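Side-chain contacts in LPXTG cell wall surface protein (Streptococcus gordonii, PDB 4IGB), which is a cell-wall-linked surface protein of a streptococcus, here its N-terminal N1 and N2 region, and probably serves as an adhesin: residues E179-Y182 and E187-L190; K318-V321 and D325-A328. All blocks are in the same frame, centred on the assembly; numbering follows the deposited sequence.

Interaction 1: residues E179-Y182 and E187-L190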
# COMPACT_ATOMS: atom_id res chain seq x y z
N GLU B 179 -7.77 2.42 -0.12
CA GLU B 179 -7.13 3.59 -0.70
C GLU B 179 -6.53 4.42 0.41
O GLU B 179 -7.14 4.59 1.47
CB GLU B 179 -8.14 4.44 -1.49
CG GLU B 179 -7.51 5.67 -2.14
CD GLU B 179 -8.54 6.65 -2.68
OE1 GLU B 179 -9.65 6.24 -3.06
OE2 GLU B 179 -8.25 7.86 -2.72
N ILE B 180 -5.32 4.91 0.17
CA ILE B 180 -4.68 5.87 1.07
C ILE B 180 -4.64 7.23 0.38
O ILE B 180 -4.52 7.31 -0.84
CB ILE B 180 -3.26 5.43 1.47
CG1 ILE B 180 -2.45 5.01 0.23
CG2 ILE B 180 -3.36 4.28 2.44
CD1 ILE B 180 -0.96 4.67 0.54
N ARG B 181 -4.71 8.29 1.17
CA ARG B 181 -4.98 9.63 0.64
C ARG B 181 -4.37 10.65 1.59
O ARG B 181 -4.55 10.54 2.80
CB ARG B 181 -6.50 9.80 0.62
CG ARG B 181 -7.05 10.76 -0.38
CD ARG B 181 -8.58 10.87 -0.23
NE ARG B 181 -9.32 9.75 -0.81
CZ ARG B 181 -10.64 9.62 -0.72
NH1 ARG B 181 -11.36 10.53 -0.06
NH2 ARG B 181 -11.25 8.58 -1.26
N TYR B 182 -3.66 11.65 1.07
CA TYR B 182 -3.28 12.77 1.92
C TYR B 182 -4.54 13.54 2.38
O TYR B 182 -5.38 13.95 1.57
CB TYR B 182 -2.32 13.71 1.19
CG TYR B 182 -0.94 13.14 0.91
CD1 TYR B 182 -0.22 12.49 1.89
CD2 TYR B 182 -0.38 13.24 -0.36
CE1 TYR B 182 1.05 11.96 1.63
CE2 TYR B 182 0.88 12.72 -0.64
CZ TYR B 182 1.59 12.08 0.36
OH TYR B 182 2.85 11.55 0.09
N GLU B 187 -2.03 15.80 -4.22
CA GLU B 187 -1.98 14.56 -4.97
C GLU B 187 -1.25 13.47 -4.20
O GLU B 187 -0.18 13.70 -3.65
CB GLU B 187 -1.34 14.81 -6.34
CG GLU B 187 -2.25 15.62 -7.29
CD GLU B 187 -1.47 16.29 -8.42
OE1 GLU B 187 -1.58 15.83 -9.58
OE2 GLU B 187 -0.77 17.30 -8.15
N THR B 188 -1.85 12.29 -4.12
CA THR B 188 -1.26 11.20 -3.34
C THR B 188 -0.32 10.39 -4.22
O THR B 188 -0.76 9.60 -5.05
CB THR B 188 -2.35 10.30 -2.70
OG1 THR B 188 -3.25 11.09 -1.92
CG2 THR B 188 -1.70 9.24 -1.79
N ASP B 189 0.98 10.60 -4.03
CA ASP B 189 2.05 9.92 -4.77
C ASP B 189 2.39 8.55 -4.16
O ASP B 189 3.21 7.81 -4.69
CB ASP B 189 3.30 10.80 -4.81
CG ASP B 189 3.61 11.47 -3.44
OD1 ASP B 189 3.06 11.02 -2.40
OD2 ASP B 189 4.39 12.45 -3.40
N LEU B 190 1.78 8.24 -3.02
CA LEU B 190 2.05 6.97 -2.34
C LEU B 190 1.52 5.78 -3.12
O LEU B 190 0.44 5.84 -3.71
CB LEU B 190 1.44 6.97 -0.95
CG LEU B 190 1.85 8.12 -0.03
CD1 LEU B 190 1.12 8.06 1.29
CD2 LEU B 190 3.37 8.13 0.18
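The methyl CG2 of Thr188 lies loosely over one face of the Tyr182 ring, while the rim of the ring, near its plane, receives the backbone O of Glu187 and OD1 of Asp189. Glu187 O lies in the plane, 3.3 Å from Tyr182 CD2, a position that suits the slightly positive ring hydrogens. At the far end of the ring, Tyr182 OH donates over 2.6 Å to the syn lone pair of Asp189 OD1. The carboxylate is turned almost perpendicular to the ring, the two planes standing 79° apart. Asp189 reaches the phenol because its CG sits between the backbone N and the carbonyl carbon (chi1 43°). Leu190 approaches the Tyr182 ring obliquely, on the same side of its plane as Thr188 CG2; its CD1 is 3.9 Å from Tyr182 CE1, and its CB meets Ile180 CD1 at 3.6 Å, the isoleucine and leucine side chains crossing at about a right angle. Nearer the backbone, Tyr182 N donates to Thr188 OG1 over 3.1 Å with an N-H...O angle of 162°, so the threonine hydroxyl accepts a main-chain bond at the strand's end. On the strand itself, Arg181 NE approaches Glu179 OE2 from above the carboxylate plane, at 2.9 Å in a salt bridge. The contact thus folds the loop following strand 170-182 back onto that strand's last residues. Strand 103-118, its antiparallel neighbour, supplies Val105 against Ile180, Tyr182 and Leu190, and Ile287 of strand 280-287 packs on Ile180 and Leu190, placing the aliphatic part between two sheets of the N-terminal domain.

Interaction 2: residues K318-V321 and D325-A328; sequences KVPV and DILA
An alpha-turn, with Asp325 N bonded to Val321 O four residues back, joins 318-321 to 325-328 within the connection between strands 310-317 and 333-338 of the N2 domain, whose family belongs to the adhesin clan. Only three residues separate the segments, and the CA atoms of Val321 and Asp325 stand 5.2 Å apart. Asp325 N donates to Val321 O over 2.7 Å; a weak bond from Ile326 N reaches the same oxygen. The aspartate side chain returns the grip: its OD2 accepts Val321 N at 2.8 Å, nearly straight at 174°, on the anti side and 23° out of the carboxylate plane. With CG beside its own backbone N (chi1 -59°), Asp325 directs the carboxylate back over Val321, so both the N and the O of that residue are bound by one partner. Beside this polar pairing, Pro320 CB rests on Ile326 CG2 at 3.7 Å, and Val417 of strand 409-417 touches both side chains. The ammonium of Lys318 lies 4.3 Å from Asp325 OD2, beyond a salt bridge, and a water spans the gap, accepting from Lys318 NZ at 2.9 Å and donating to Asp325 OD2 at 2.7 Å.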
# COMPACT_ATOMS: atom_id res chain seq x y z
N LYS B 318 18.91 9.61 -0.07
CA LYS B 318 19.13 8.31 0.54
C LYS B 318 18.48 7.24 -0.33
O LYS B 318 17.33 7.39 -0.75
CB LYS B 318 18.59 8.26 1.98
CG LYS B 318 18.75 6.91 2.70
CD LYS B 318 17.75 5.87 2.18
CE LYS B 318 16.98 5.16 3.28
NZ LYS B 318 17.79 4.61 4.41
N VAL B 319 19.22 6.16 -0.58
CA VAL B 319 18.74 5.08 -1.42
C VAL B 319 18.12 3.96 -0.59
O VAL B 319 18.76 3.39 0.29
CB VAL B 319 19.91 4.51 -2.26
CG1 VAL B 319 19.44 3.35 -3.10
CG2 VAL B 319 20.54 5.61 -3.12
N PRO B 320 16.85 3.60 -0.89
CA PRO B 320 16.16 2.53 -0.17
C PRO B 320 16.83 1.18 -0.38
O PRO B 320 17.28 0.88 -1.48
CB PRO B 320 14.77 2.49 -0.83
CG PRO B 320 14.67 3.71 -1.63
CD PRO B 320 16.05 4.13 -2.00
N VAL B 321 16.87 0.36 0.66
CA VAL B 321 17.46 -0.97 0.57
C VAL B 321 16.46 -2.00 0.05
O VAL B 321 15.41 -2.22 0.67
CB VAL B 321 18.01 -1.43 1.94
CG1 VAL B 321 18.52 -2.88 1.86
CG2 VAL B 321 19.11 -0.47 2.44
N ASP B 325 13.52 -1.90 2.62
CA ASP B 325 12.70 -0.69 2.55
C ASP B 325 11.70 -0.75 1.41
O ASP B 325 10.58 -0.27 1.53
CB ASP B 325 13.59 0.53 2.34
CG ASP B 325 14.60 0.71 3.45
OD1 ASP B 325 14.21 0.52 4.61
OD2 ASP B 325 15.77 1.03 3.15
N ILE B 326 12.15 -1.31 0.28
CA ILE B 326 11.31 -1.52 -0.90
C ILE B 326 11.29 -3.01 -1.23
O ILE B 326 12.21 -3.75 -0.84
CB ILE B 326 11.83 -0.73 -2.12
CG1 ILE B 326 13.30 -1.05 -2.38
CG2 ILE B 326 11.64 0.78 -1.90
CD1 ILE B 326 13.89 -0.39 -3.61
N LEU B 327 10.26 -3.45 -1.96
CA LEU B 327 10.01 -4.88 -2.14
C LEU B 327 11.09 -5.61 -2.92
O LEU B 327 11.29 -6.81 -2.73
CB LEU B 327 8.66 -5.10 -2.83
CG LEU B 327 7.42 -4.62 -2.07
CD1 LEU B 327 6.20 -4.84 -2.94
CD2 LEU B 327 7.28 -5.36 -0.75
N ALA B 328 11.77 -4.89 -3.81
CA ALA B 328 12.82 -5.50 -4.63
C ALA B 328 13.68 -4.44 -5.28
O ALA B 328 13.33 -3.26 -5.27
CB ALA B 328 12.21 -6.40 -5.69
O HOH W 1 17.47 1.84 5.02

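In the fold
Interaction 1 comes first along the chain, in the N-terminal domain, and interaction 2 follows in the N2 domain. Their centres are 19 Å apart and their nearest atoms about 11 Å, so they do not touch. The first belongs to the eight-stranded antiparallel sheet through strand 170-182; the second lies in a loop between strands 310-317 and 333-338 of the N2 sheet. Each nevertheless approaches the passage from one domain to the next: strand 280-287, which borders interaction 1, runs straight into residues 288-290, which meet interaction 2. Both contacts therefore lie beside the linker, consistent with a defined junction between the two domains.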